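Local structure of cysteine desulfurase (Stenotrophomonas maltophilia, 6WCI) at residues 95-100 with 106-111; 119-124 with 254-259. The protein probably uses pyridoxal 5'-phosphate to remove sulfur from L-cysteine, releasing L-alanine and passing the sulfur to a carrier. All blocks are in the same frame, centred on the assembly; numbering follows the deposited sequence.

Contact 1: residues 95-100 with 106-111; sequences NTLARF and SDLVLC
Ala98 and Leu108 bring the two backbones closest, their CA atoms 6.9 Å apart, where helix 95-100 runs over strand 108-111 at 119° between chain directions. The axes stay 9.8 Å apart at their nearest, a gap filled by aliphatic side chains. Leu108 does most of the filling: its CG lies anti to the backbone N (chi1 -168°), which lifts CD2 against the helix. That methyl sits 3.8 Å from Ala98 N and also meets Ala98 CB, so the small alanine lets it approach the helix backbone itself. Leu97 crosses Leu108 at about a right angle, with its CB, CG and CD2 all resting near the same methyl; Leu97 CG is 4.0 Å from Leu108 CD2. Further along the strand, Leu110 passes Leu97 in the opposite direction, and only the methyls Leu110 CD2 and Leu97 CD2 meet, at 4.1 Å. The strand's polar groups find partners elsewhere: Leu108 O bonds to Arg94 and Leu110 N to Glu294, both through side chains, as suits a strand at the border of its sheet. With branched hydrocarbon on both sides, the helix is held here by hydrophobic burial and shape rather than by directional bonds.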
# COMPACT_ATOMS: atom_id res chain seq x y z
N ASN B 95 14.68 2.42 9.97
CA ASN B 95 16.01 2.93 10.31
C ASN B 95 17.05 2.49 9.29
O ASN B 95 17.98 3.24 8.99
CB ASN B 95 16.42 2.45 11.71
CG ASN B 95 15.45 2.91 12.79
OD1 ASN B 95 14.67 3.83 12.58
ND2 ASN B 95 15.51 2.26 13.95
N THR B 96 16.90 1.28 8.76
CA THR B 96 17.83 0.80 7.74
C THR B 96 17.67 1.56 6.44
O THR B 96 18.65 1.86 5.77
CB THR B 96 17.61 -0.69 7.49
OG1 THR B 96 17.83 -1.41 8.71
CG2 THR B 96 18.58 -1.19 6.42
N LEU B 97 16.42 1.85 6.06
CA LEU B 97 16.21 2.65 4.86
C LEU B 97 16.76 4.06 5.05
O LEU B 97 17.38 4.62 4.15
CB LEU B 97 14.72 2.68 4.52
CG LEU B 97 14.32 3.20 3.13
CD1 LEU B 97 15.09 2.46 2.01
CD2 LEU B 97 12.81 3.07 2.94
N ALA B 98 16.57 4.62 6.25
CA ALA B 98 17.05 5.97 6.52
C ALA B 98 18.57 6.06 6.37
O ALA B 98 19.09 7.04 5.82
CB ALA B 98 16.62 6.40 7.92
N ARG B 99 19.30 5.05 6.86
CA ARG B 99 20.75 5.03 6.70
C ARG B 99 21.12 4.88 5.23
O ARG B 99 22.09 5.48 4.76
CB ARG B 99 21.35 3.89 7.52
N PHE B 100 20.35 4.07 4.49
CA PHE B 100 20.54 3.92 3.05
C PHE B 100 20.51 5.27 2.34
O PHE B 100 21.32 5.52 1.43
CB PHE B 100 19.43 3.00 2.53
CG PHE B 100 19.53 2.68 1.09
CD1 PHE B 100 20.56 1.89 0.61
CD2 PHE B 100 18.56 3.12 0.20
CE1 PHE B 100 20.63 1.56 -0.72
CE2 PHE B 100 18.64 2.80 -1.14
CZ PHE B 100 19.66 2.02 -1.59
N SER B 106 13.06 9.75 11.45
CA SER B 106 11.93 10.57 11.86
C SER B 106 11.37 11.41 10.71
O SER B 106 10.21 11.84 10.77
CB SER B 106 12.34 11.48 13.02
OG SER B 106 11.25 11.78 13.85
N ASP B 107 12.18 11.68 9.68
CA ASP B 107 11.76 12.47 8.53
C ASP B 107 11.42 11.61 7.32
O ASP B 107 11.33 12.14 6.21
CB ASP B 107 12.84 13.48 8.16
CG ASP B 107 13.26 14.36 9.32
OD1 ASP B 107 12.47 14.53 10.28
OD2 ASP B 107 14.39 14.89 9.27
N LEU B 108 11.25 10.31 7.50
CA LEU B 108 11.05 9.38 6.40
C LEU B 108 9.67 8.75 6.55
O LEU B 108 9.42 7.97 7.49
CB LEU B 108 12.14 8.31 6.39
CG LEU B 108 12.27 7.42 5.17
CD1 LEU B 108 12.62 8.24 3.93
CD2 LEU B 108 13.31 6.35 5.43
N VAL B 109 8.78 9.08 5.63
CA VAL B 109 7.41 8.56 5.63
C VAL B 109 7.36 7.34 4.73
O VAL B 109 7.74 7.41 3.55
CB VAL B 109 6.43 9.64 5.15
CG1 VAL B 109 5.00 9.11 5.15
CG2 VAL B 109 6.55 10.90 6.01
N LEU B 110 6.89 6.22 5.27
CA LEU B 110 6.77 4.97 4.52
C LEU B 110 5.40 4.90 3.86
O LEU B 110 4.39 5.20 4.50
CB LEU B 110 6.98 3.77 5.45
CG LEU B 110 8.28 3.76 6.28
CD1 LEU B 110 8.34 2.60 7.24
CD2 LEU B 110 9.50 3.73 5.35
N CYS B 111 5.37 4.51 2.58
CA CYS B 111 4.12 4.46 1.83
C CYS B 111 4.25 3.39 0.73
O CYS B 111 5.23 2.65 0.68
CB CYS B 111 3.78 5.84 1.28
SG CYS B 111 5.12 6.54 0.28

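Contact 2: residues 119-124 with 254-259; sequences NLVAYS and GALWAR
On the helix that carries Leu120 and Val121 onto Leu256, the hydroxyl Tyr123 OH is gripped by two groups, Arg156 NH1 of the same chain and the carbonyl Phe269 O of the second subunit. Asn119 likewise reaches the second subunit, its OD1 bonding to Gly271 N. Nearer the backbone, Asn119 O accepts a 2.8 Å bond from Tyr123 N and also lies in plane at the edge of the Tyr123 ring; Tyr123 itself lies within a wider pi-type turn at 122-124.

The other side of the helix is aliphatic and faces strand 254-258. Leu256, its CG anti to the backbone N (chi1 175°), projects from the strand and spreads its two methyls against the helix. Its CD2 meets Leu120 CD2 at 3.8 Å, while its CD1 lies 3.8 Å from Val121 CG2. The valine methyl bridges the fork, being also 3.9 Å from Leu256 CD2. A beta-branched valine suits this place because its CG2, set anti to its own carbonyl carbon, is offered to both methyls of Leu256, while Leu120 presents CG and CD2 to Leu256 CD2. One residue thus serves two consecutive helix positions. A helix packed on the antiparallel strand of an otherwise largely parallel seven-stranded sheet belongs to the large domain of fold type I pyridoxal-phosphate enzymes, including class-V aminotransferases.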
# COMPACT_ATOMS: atom_id res chain seq x y z
N ASN B 119 2.02 12.09 -4.45
CA ASN B 119 0.65 12.55 -4.23
C ASN B 119 0.48 13.15 -2.84
O ASN B 119 -0.32 14.08 -2.64
CB ASN B 119 -0.33 11.40 -4.45
CG ASN B 119 -0.69 11.20 -5.91
OD1 ASN B 119 -1.62 11.84 -6.42
ND2 ASN B 119 0.03 10.30 -6.58
N LEU B 120 1.19 12.60 -1.84
CA LEU B 120 1.16 13.20 -0.51
C LEU B 120 1.67 14.64 -0.55
O LEU B 120 1.08 15.53 0.07
CB LEU B 120 1.98 12.36 0.46
CG LEU B 120 2.26 12.90 1.87
CD1 LEU B 120 0.99 13.42 2.53
CD2 LEU B 120 2.88 11.81 2.75
N VAL B 121 2.76 14.88 -1.28
CA VAL B 121 3.22 16.25 -1.50
C VAL B 121 2.13 17.07 -2.18
O VAL B 121 1.83 18.19 -1.78
CB VAL B 121 4.53 16.26 -2.31
CG1 VAL B 121 5.05 17.69 -2.45
CG2 VAL B 121 5.58 15.35 -1.67
N ALA B 122 1.53 16.51 -3.24
CA ALA B 122 0.53 17.26 -4.00
C ALA B 122 -0.65 17.66 -3.14
O ALA B 122 -1.11 18.80 -3.18
CB ALA B 122 0.06 16.44 -5.20
N TYR B 123 -1.15 16.72 -2.33
CA TYR B 123 -2.37 16.98 -1.56
C TYR B 123 -2.11 17.78 -0.29
O TYR B 123 -2.93 18.62 0.09
CB TYR B 123 -3.05 15.66 -1.20
CG TYR B 123 -4.01 15.14 -2.25
CD1 TYR B 123 -3.56 14.37 -3.32
CD2 TYR B 123 -5.38 15.39 -2.15
CE1 TYR B 123 -4.44 13.87 -4.28
CE2 TYR B 123 -6.27 14.90 -3.11
CZ TYR B 123 -5.80 14.14 -4.16
OH TYR B 123 -6.69 13.65 -5.10
N SER B 124 -0.99 17.53 0.40
CA SER B 124 -0.79 18.17 1.70
C SER B 124 0.17 19.35 1.68
O SER B 124 0.13 20.17 2.61
CB SER B 124 -0.33 17.14 2.74
OG SER B 124 -1.40 16.30 3.12
N GLY B 254 7.81 1.87 -0.47
CA GLY B 254 8.37 3.11 -0.95
C GLY B 254 8.42 4.11 0.18
O GLY B 254 8.04 3.82 1.31
N ALA B 255 8.93 5.30 -0.13
CA ALA B 255 9.06 6.25 0.97
C ALA B 255 9.10 7.67 0.44
O ALA B 255 9.47 7.92 -0.71
CB ALA B 255 10.31 5.96 1.80
N LEU B 256 8.70 8.60 1.31
CA LEU B 256 8.87 10.03 1.06
C LEU B 256 9.76 10.62 2.16
O LEU B 256 9.42 10.53 3.34
CB LEU B 256 7.51 10.75 1.04
CG LEU B 256 7.57 12.28 0.92
CD1 LEU B 256 7.99 12.69 -0.49
CD2 LEU B 256 6.24 12.97 1.33
N TRP B 257 10.89 11.18 1.77
CA TRP B 257 11.70 12.00 2.66
C TRP B 257 11.32 13.47 2.46
O TRP B 257 11.02 13.89 1.35
CB TRP B 257 13.20 11.83 2.41
CG TRP B 257 14.00 12.79 3.28
CD1 TRP B 257 14.43 12.57 4.55
CD2 TRP B 257 14.39 14.14 2.95
NE1 TRP B 257 15.08 13.69 5.04
CE2 TRP B 257 15.07 14.66 4.07
CE3 TRP B 257 14.22 14.96 1.82
CZ2 TRP B 257 15.59 15.96 4.09
CZ3 TRP B 257 14.74 16.24 1.84
CH2 TRP B 257 15.42 16.73 2.97
N ALA B 258 11.37 14.23 3.55
CA ALA B 258 11.08 15.66 3.47
C ALA B 258 11.84 16.39 4.56
O ALA B 258 12.15 15.81 5.61
CB ALA B 258 9.58 15.95 3.61
N ARG B 259 12.13 17.66 4.32
CA ARG B 259 12.63 18.51 5.39
C ARG B 259 11.63 18.52 6.55
O ARG B 259 10.42 18.47 6.33
CB ARG B 259 12.86 19.92 4.88
CG ARG B 259 13.79 19.96 3.67
CD ARG B 259 13.85 21.34 3.10
NE ARG B 259 14.19 22.31 4.13
CZ ARG B 259 15.44 22.69 4.40
NH1 ARG B 259 16.45 22.16 3.72
NH2 ARG B 259 15.67 23.60 5.34

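Overall arrangement
Both contacts are buried, and each sets a helix against one of two neighbouring antiparallel strands of the same sheet. Strands 108-111 and 254-258 are joined by probable hydrogen bonds, Val109 O to Leu256 N at 2.7 Å and Cys111 N to Gly254 O at 3.0 Å, and the centres of the contacts lie about 13 Å apart. The helices take opposite faces: helix 81-101 covers the side of Leu108 and Ala255, helix 114-126 the side of Leu256. Leucine dominates both interfaces. They differ in surroundings, since contact 1 involves the border strand and is touched by no other chain of the assembly, whereas the helix of contact 2 turns polar groups toward the second subunit.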